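Local coordinates for protein acylneuraminate lyase (Mycoplasma synoviae, PDB 4N4P) that belongs to the dihydrodipicolinate synthetase family of TIM-barrel proteins, in which an eight-stranded parallel barrel is wrapped by helices, and assembles from four chains, at residues Phe174-Leu179 with Phe188-Asp193; Leu253-Lys258 with Trp276-Glu281. One frame throughout, in Å; residues are numbered along the deposited sequence.

Interaction 1: residues Phe174-Leu179 with Phe188-Asp193; sequences FAFERL and FMFAWD
Phe176 and Phe190 form a T-shaped (edge-to-face) aromatic pair, the ring from the strand directing its edge onto a face of the ring from the helix. The centroids lie 5.0 Å apart and the planes are inclined by 68°. Phe190 CD1 sits over the middle of the Phe176 ring and comes within 3.8 Å of Phe176 CZ. With CG anti to the backbone N (chi1 -180°), the Phe176 ring reaches out from the helix to the strand, although its CB does not point there.

Contacts of aliphatic carbons with aromatic rings complete the interface. The CB of Phe188 meets the rim of the Phe176 ring near its plane, 3.9 Å from Phe176 CE1, so Phe176 is touched on a face by one strand residue and at its edge by another. Farther along the helix, Leu179 crosses Phe188 at about a right angle: Leu179 CB is 3.8 Å from Phe188 CZ, and Leu179 CD1 lies 3.9 Å from Phe188 CE1. All four side chains are buried.

The helix also carries a salt bridge: Arg178 grips Glu177 side-on, NE to OE1 and NH2 to OE2. The second bond is 2.8 Å from Arg178 NH2 to Glu177 OE2 and nearly straight at 178°. Both residues also bind a second subunit, Arg178 through a salt bridge to its Asp243.

Helix 173-182 and strand 187-190 are the last two elements of a beta-alpha-beta unit begun by strand 163-168. Tyr168 of that strand meets the Phe176 ring and also touches Leu179, while Phe154 of helix 151-158 packs on Leu179.

Interaction 2: residues Leu253-Lys258 with Trp276-Glu281; sequences LMQSLK and WRYEDE
Gln255 reaches from its helix to the backbone carbonyl of Trp276 and, with the same side chain, touches the ring of Tyr278, its amide turned 61° from the plane of that ring. The two side chains cross at about a right angle. The aliphatic part of Gln255 meets the CD2-CE2 edge of the tyrosine: Gln255 CB is 3.9 Å from Tyr278 CD2, and Gln255 CG comes to the ring edge in its plane, 3.9 Å from Tyr278 CE2.

A bend at chi2 (95°) carries the amide on to the carbonyl of Trp276. Gln255 NE2 donates to Trp276 O over 2.8 Å, with an N-H...O angle of 166°. The acceptor lies almost in the amide plane, and the donor arrives in the carbonyl plane on a lone pair of the oxygen, so the bond is well directed at both ends and should restrain rotation of the amide.

On the second segment the Trp276 ring presents its edge to the face of Tyr278. Trp276 CD1 stands 3.6 Å above the Tyr278 ring, over its centre, while Gln255 CG is at the rim. The phenol oxygen of Tyr278 is hydrogen-bonded to the backbone N of Gly252, which links it directly to the start of helix 253-263. The backbone N of Trp276 is hydrogen-bonded to Glu120 of a third subunit.

A glutamine side chain thus joins a helix to the irregular segment leading into helix 280-294, with Glu279 at the N-cap. These helices follow the last barrel strand, 206-209, and belong to the C-terminal helical region that accompanies the TIM barrel in this family.

Overall arrangement
Both contacts belong to one chain of the tetramer but lie on opposite sides of its centre, at about 14 Å from it for interaction 1 and about 19 Å for interaction 2. Their centres are about 30 Å apart, and the nearest atoms, about 7 Å apart, do not touch. Interaction 1 is a buried, apolar helix-on-strand contact of the barrel wall; interaction 2, only partly buried, is built on a polar bond from helix 253-263 to the loop that precedes helix 280-294. They follow one another in sequence. Each also adjoins a different copy of the protein, interaction 1 the second subunit and interaction 2 the third.

Interaction 1: residues Phe174-Leu179 with Phe188-Asp193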
loop_
_atom_site.group_PDB
_atom_site.type_symbol
_atom_site.label_atom_id
_atom_site.label_comp_id
_atom_site.label_asym_id
_atom_site.label_seq_id
_atom_site.Cartn_x
_atom_site.Cartn_y
_atom_site.Cartn_z
ATOM N N PHE A 174 2.647 -10.312 -13.976
ATOM C CA PHE A 174 3.118 -9.464 -15.074
ATOM C C PHE A 174 4.645 -9.362 -14.990
ATOM O O PHE A 174 5.333 -9.590 -15.973
ATOM C CB PHE A 174 2.439 -8.080 -15.045
ATOM C CG PHE A 174 2.799 -7.196 -16.201
ATOM C CD1 PHE A 174 2.935 -7.710 -17.481
ATOM C CD2 PHE A 174 2.993 -5.831 -16.016
ATOM C CE1 PHE A 174 3.253 -6.892 -18.553
ATOM C CE2 PHE A 174 3.317 -4.984 -17.111
ATOM C CZ PHE A 174 3.456 -5.530 -18.368
ATOM N N ALA A 175 5.180 -9.063 -13.804
ATOM C CA ALA A 175 6.638 -9.026 -13.661
ATOM C C ALA A 175 7.254 -10.363 -14.041
ATOM O O ALA A 175 8.343 -10.389 -14.616
ATOM C CB ALA A 175 7.054 -8.626 -12.237
ATOM N N PHE A 176 6.562 -11.465 -13.732
ATOM C CA PHE A 176 7.054 -12.786 -14.078
ATOM C C PHE A 176 7.126 -12.920 -15.594
ATOM O O PHE A 176 8.121 -13.391 -16.165
ATOM C CB PHE A 176 6.175 -13.909 -13.508
ATOM C CG PHE A 176 6.685 -15.286 -13.866
ATOM C CD1 PHE A 176 7.932 -15.711 -13.410
ATOM C CD2 PHE A 176 5.960 -16.117 -14.718
ATOM C CE1 PHE A 176 8.454 -16.976 -13.768
ATOM C CE2 PHE A 176 6.456 -17.394 -15.071
ATOM C CZ PHE A 176 7.703 -17.817 -14.594
ATOM N N GLU A 177 6.065 -12.470 -16.250
ATOM C CA GLU A 177 5.983 -12.583 -17.700
ATOM C C GLU A 177 7.128 -11.776 -18.328
ATOM O O GLU A 177 7.783 -12.242 -19.256
ATOM C CB GLU A 177 4.617 -12.094 -18.202
ATOM C CG GLU A 177 4.477 -12.110 -19.723
ATOM C CD GLU A 177 5.000 -10.830 -20.372
ATOM O OE1 GLU A 177 4.878 -9.745 -19.764
ATOM O OE2 GLU A 177 5.543 -10.903 -21.490
ATOM N N ARG A 178 7.366 -10.577 -17.798
ATOM C CA ARG A 178 8.438 -9.707 -18.302
ATOM C C ARG A 178 9.810 -10.349 -18.141
ATOM O O ARG A 178 10.657 -10.219 -19.037
ATOM C CB ARG A 178 8.421 -8.347 -17.586
ATOM C CG ARG A 178 7.163 -7.488 -17.801
ATOM C CD ARG A 178 7.138 -6.828 -19.206
ATOM N NE ARG A 178 6.774 -7.769 -20.268
ATOM C CZ ARG A 178 6.950 -7.549 -21.576
ATOM N NH1 ARG A 178 7.480 -6.393 -22.005
ATOM N NH2 ARG A 178 6.612 -8.490 -22.446
ATOM N N LEU A 179 10.050 -10.998 -16.994
ATOM C CA LEU A 179 11.315 -11.711 -16.765
ATOM C C LEU A 179 11.506 -12.839 -17.765
ATOM O O LEU A 179 12.598 -13.005 -18.327
ATOM C CB LEU A 179 11.366 -12.294 -15.349
ATOM C CG LEU A 179 11.567 -11.236 -14.272
ATOM C CD1 LEU A 179 11.378 -11.836 -12.836
ATOM C CD2 LEU A 179 12.944 -10.564 -14.446
ATOM N N PHE A 188 13.935 -19.845 -14.048
ATOM C CA PHE A 188 13.055 -19.225 -13.061
ATOM C C PHE A 188 12.260 -20.347 -12.428
ATOM O O PHE A 188 11.477 -21.006 -13.108
ATOM C CB PHE A 188 12.135 -18.160 -13.718
ATOM C CG PHE A 188 12.878 -16.949 -14.167
ATOM C CD1 PHE A 188 13.109 -15.892 -13.282
ATOM C CD2 PHE A 188 13.399 -16.871 -15.455
ATOM C CE1 PHE A 188 13.838 -14.765 -13.681
ATOM C CE2 PHE A 188 14.129 -15.761 -15.867
ATOM C CZ PHE A 188 14.348 -14.699 -14.984
ATOM N N MET A 189 12.491 -20.573 -11.132
ATOM C CA MET A 189 11.747 -21.546 -10.367
ATOM C C MET A 189 10.506 -20.833 -9.798
ATOM O O MET A 189 10.638 -19.825 -9.099
ATOM C CB MET A 189 12.645 -22.158 -9.284
ATOM C CG MET A 189 13.836 -22.965 -9.872
ATOM S SD MET A 189 13.328 -24.407 -10.836
ATOM C CE MET A 189 12.879 -25.587 -9.565
ATOM N N PHE A 190 9.315 -21.307 -10.151
ATOM C CA PHE A 190 8.081 -20.582 -9.816
ATOM C C PHE A 190 7.599 -20.979 -8.399
ATOM O O PHE A 190 7.364 -22.152 -8.126
ATOM C CB PHE A 190 7.021 -20.857 -10.878
ATOM C CG PHE A 190 5.845 -19.943 -10.800
ATOM C CD1 PHE A 190 5.899 -18.667 -11.367
ATOM C CD2 PHE A 190 4.688 -20.340 -10.137
ATOM C CE1 PHE A 190 4.808 -17.802 -11.277
ATOM C CE2 PHE A 190 3.576 -19.494 -10.058
ATOM C CZ PHE A 190 3.632 -18.226 -10.619
ATOM N N ALA A 191 7.467 -19.999 -7.510
ATOM C CA ALA A 191 7.271 -20.285 -6.092
ATOM C C ALA A 191 5.962 -19.713 -5.545
ATOM O O ALA A 191 5.853 -19.410 -4.360
ATOM C CB ALA A 191 8.472 -19.822 -5.265
ATOM N N TRP A 192 4.951 -19.599 -6.389
ATOM C CA TRP A 192 3.630 -19.203 -5.893
ATOM C C TRP A 192 2.631 -20.326 -6.191
ATOM O O TRP A 192 2.101 -20.430 -7.287
ATOM C CB TRP A 192 3.195 -17.838 -6.450
ATOM C CG TRP A 192 1.828 -17.381 -5.921
ATOM C CD1 TRP A 192 1.241 -17.727 -4.738
ATOM C CD2 TRP A 192 0.913 -16.498 -6.579
ATOM N NE1 TRP A 192 -0.004 -17.103 -4.614
ATOM C CE2 TRP A 192 -0.216 -16.336 -5.724
ATOM C CE3 TRP A 192 0.942 -15.812 -7.795
ATOM C CZ2 TRP A 192 -1.297 -15.525 -6.061
ATOM C CZ3 TRP A 192 -0.147 -15.013 -8.134
ATOM C CH2 TRP A 192 -1.248 -14.883 -7.271
ATOM N N ASP A 193 2.441 -21.193 -5.187
ATOM C CA ASP A 193 1.727 -22.450 -5.345
ATOM C C ASP A 193 0.324 -22.240 -5.912
ATOM O O ASP A 193 -0.157 -23.029 -6.747
ATOM C CB ASP A 193 1.595 -23.171 -3.981
ATOM C CG ASP A 193 2.938 -23.353 -3.259
ATOM O OD1 ASP A 193 3.790 -22.461 -3.364
ATOM O OD2 ASP A 193 3.124 -24.383 -2.570
#

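Interaction 2: residues Leu253-Lys258 with Trp276-Glu281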
loop_
_atom_site.group_PDB
_atom_site.type_symbol
_atom_site.label_atom_id
_atom_site.label_comp_id
_atom_site.label_asym_id
_atom_site.label_seq_id
_atom_site.Cartn_x
_atom_site.Cartn_y
_atom_site.Cartn_z
ATOM N N LEU A 253 0.853 -22.878 8.759
ATOM C CA LEU A 253 1.332 -23.670 7.624
ATOM C C LEU A 253 2.291 -24.783 8.052
ATOM O O LEU A 253 2.045 -25.964 7.775
ATOM C CB LEU A 253 2.002 -22.762 6.589
ATOM C CG LEU A 253 2.685 -23.488 5.419
ATOM C CD1 LEU A 253 1.644 -24.236 4.539
ATOM C CD2 LEU A 253 3.536 -22.488 4.593
ATOM N N MET A 254 3.388 -24.418 8.715
ATOM C CA MET A 254 4.399 -25.442 9.065
ATOM C C MET A 254 3.853 -26.467 10.064
ATOM O O MET A 254 4.138 -27.673 9.945
ATOM C CB MET A 254 5.693 -24.798 9.569
ATOM C CG MET A 254 6.630 -24.398 8.416
ATOM S SD MET A 254 6.125 -22.857 7.645
ATOM C CE MET A 254 6.932 -21.767 8.832
ATOM N N GLN A 255 3.045 -25.989 11.019
ATOM C CA GLN A 255 2.408 -26.887 11.993
ATOM C C GLN A 255 1.511 -27.893 11.281
ATOM O O GLN A 255 1.478 -29.064 11.658
ATOM C CB GLN A 255 1.555 -26.105 12.999
ATOM C CG GLN A 255 2.342 -25.076 13.842
ATOM C CD GLN A 255 2.300 -23.680 13.243
ATOM O OE1 GLN A 255 2.379 -23.526 12.024
ATOM N NE2 GLN A 255 2.165 -22.645 14.102
ATOM N N SER A 256 0.784 -27.418 10.266
ATOM C CA SER A 256 -0.133 -28.262 9.512
ATOM C C SER A 256 0.611 -29.268 8.651
ATOM O O SER A 256 0.244 -30.459 8.609
ATOM C CB SER A 256 -1.025 -27.399 8.623
ATOM O OG SER A 256 -1.864 -26.582 9.414
ATOM N N LEU A 257 1.634 -28.798 7.947
ATOM C CA LEU A 257 2.449 -29.727 7.133
ATOM C C LEU A 257 3.053 -30.825 8.023
ATOM O O LEU A 257 3.012 -32.010 7.691
ATOM C CB LEU A 257 3.555 -28.990 6.373
ATOM C CG LEU A 257 3.091 -28.011 5.279
ATOM C CD1 LEU A 257 4.327 -27.229 4.715
ATOM C CD2 LEU A 257 2.374 -28.759 4.174
ATOM N N LYS A 258 3.613 -30.420 9.158
ATOM C CA LYS A 258 4.252 -31.396 10.048
ATOM C C LYS A 258 3.228 -32.375 10.599
ATOM O O LYS A 258 3.468 -33.580 10.603
ATOM C CB LYS A 258 5.044 -30.689 11.155
ATOM C CG LYS A 258 6.406 -30.162 10.630
ATOM C CD LYS A 258 7.097 -29.253 11.626
ATOM C CE LYS A 258 8.404 -28.710 11.016
ATOM N NZ LYS A 258 9.309 -27.986 12.020
ATOM N N TRP A 276 3.168 -20.749 16.774
ATOM C CA TRP A 276 2.139 -21.249 17.670
ATOM C C TRP A 276 2.189 -22.769 17.767
ATOM O O TRP A 276 2.234 -23.470 16.744
ATOM C CB TRP A 276 0.764 -20.814 17.173
ATOM C CG TRP A 276 -0.318 -21.098 18.173
ATOM C CD1 TRP A 276 -1.161 -22.179 18.200
ATOM C CD2 TRP A 276 -0.641 -20.304 19.315
ATOM N NE1 TRP A 276 -2.003 -22.096 19.294
ATOM C CE2 TRP A 276 -1.707 -20.950 19.989
ATOM C CE3 TRP A 276 -0.142 -19.098 19.832
ATOM C CZ2 TRP A 276 -2.291 -20.425 21.160
ATOM C CZ3 TRP A 276 -0.712 -18.578 21.002
ATOM C CH2 TRP A 276 -1.788 -19.244 21.644
ATOM N N ARG A 277 2.201 -23.279 18.999
ATOM C CA ARG A 277 2.065 -24.727 19.232
ATOM C C ARG A 277 0.612 -25.073 19.518
ATOM O O ARG A 277 0.059 -24.614 20.508
ATOM C CB ARG A 277 2.953 -25.160 20.404
ATOM C CG ARG A 277 2.877 -26.657 20.784
ATOM C CD ARG A 277 3.465 -27.557 19.717
ATOM N NE ARG A 277 4.825 -27.174 19.385
ATOM C CZ ARG A 277 5.904 -27.583 20.048
ATOM N NH1 ARG A 277 5.798 -28.405 21.078
ATOM N NH2 ARG A 277 7.097 -27.168 19.666
ATOM N N TYR A 278 -0.009 -25.862 18.643
ATOM C CA TYR A 278 -1.423 -26.204 18.796
ATOM C C TYR A 278 -1.584 -27.347 19.789
ATOM O O TYR A 278 -0.634 -28.062 20.068
ATOM C CB TYR A 278 -2.039 -26.601 17.441
ATOM C CG TYR A 278 -2.214 -25.447 16.495
ATOM C CD1 TYR A 278 -3.384 -24.687 16.506
ATOM C CD2 TYR A 278 -1.189 -25.095 15.591
ATOM C CE1 TYR A 278 -3.551 -23.606 15.654
ATOM C CE2 TYR A 278 -1.348 -24.026 14.737
ATOM C CZ TYR A 278 -2.519 -23.286 14.760
ATOM O OH TYR A 278 -2.636 -22.207 13.915
ATOM N N GLU A 279 -2.786 -27.551 20.316
ATOM C CA GLU A 279 -3.000 -28.786 21.081
ATOM C C GLU A 279 -2.923 -29.961 20.105
ATOM O O GLU A 279 -3.319 -29.829 18.935
ATOM C CB GLU A 279 -4.310 -28.749 21.892
ATOM C CG GLU A 279 -4.440 -27.536 22.819
ATOM C CD GLU A 279 -3.303 -27.421 23.854
ATOM O OE1 GLU A 279 -3.078 -28.385 24.625
ATOM O OE2 GLU A 279 -2.635 -26.357 23.900
ATOM N N ASP A 280 -2.370 -31.091 20.557
ATOM C CA ASP A 280 -2.118 -32.206 19.644
ATOM C C ASP A 280 -3.402 -32.703 18.961
ATOM O O ASP A 280 -3.392 -33.023 17.778
ATOM C CB ASP A 280 -1.353 -33.359 20.319
ATOM C CG ASP A 280 0.160 -33.318 20.033
ATOM O OD1 ASP A 280 0.594 -32.613 19.080
ATOM O OD2 ASP A 280 0.919 -33.997 20.770
ATOM N N GLU A 281 -4.509 -32.723 19.691
ATOM C CA GLU A 281 -5.756 -33.211 19.099
ATOM C C GLU A 281 -6.303 -32.238 18.061
ATOM O O GLU A 281 -6.766 -32.675 17.004
ATOM C CB GLU A 281 -6.813 -33.547 20.154
ATOM C CG GLU A 281 -6.583 -34.883 20.880
ATOM C CD GLU A 281 -6.271 -36.046 19.936
ATOM O OE1 GLU A 281 -5.129 -36.567 19.993
ATOM O OE2 GLU A 281 -7.160 -36.428 19.135
#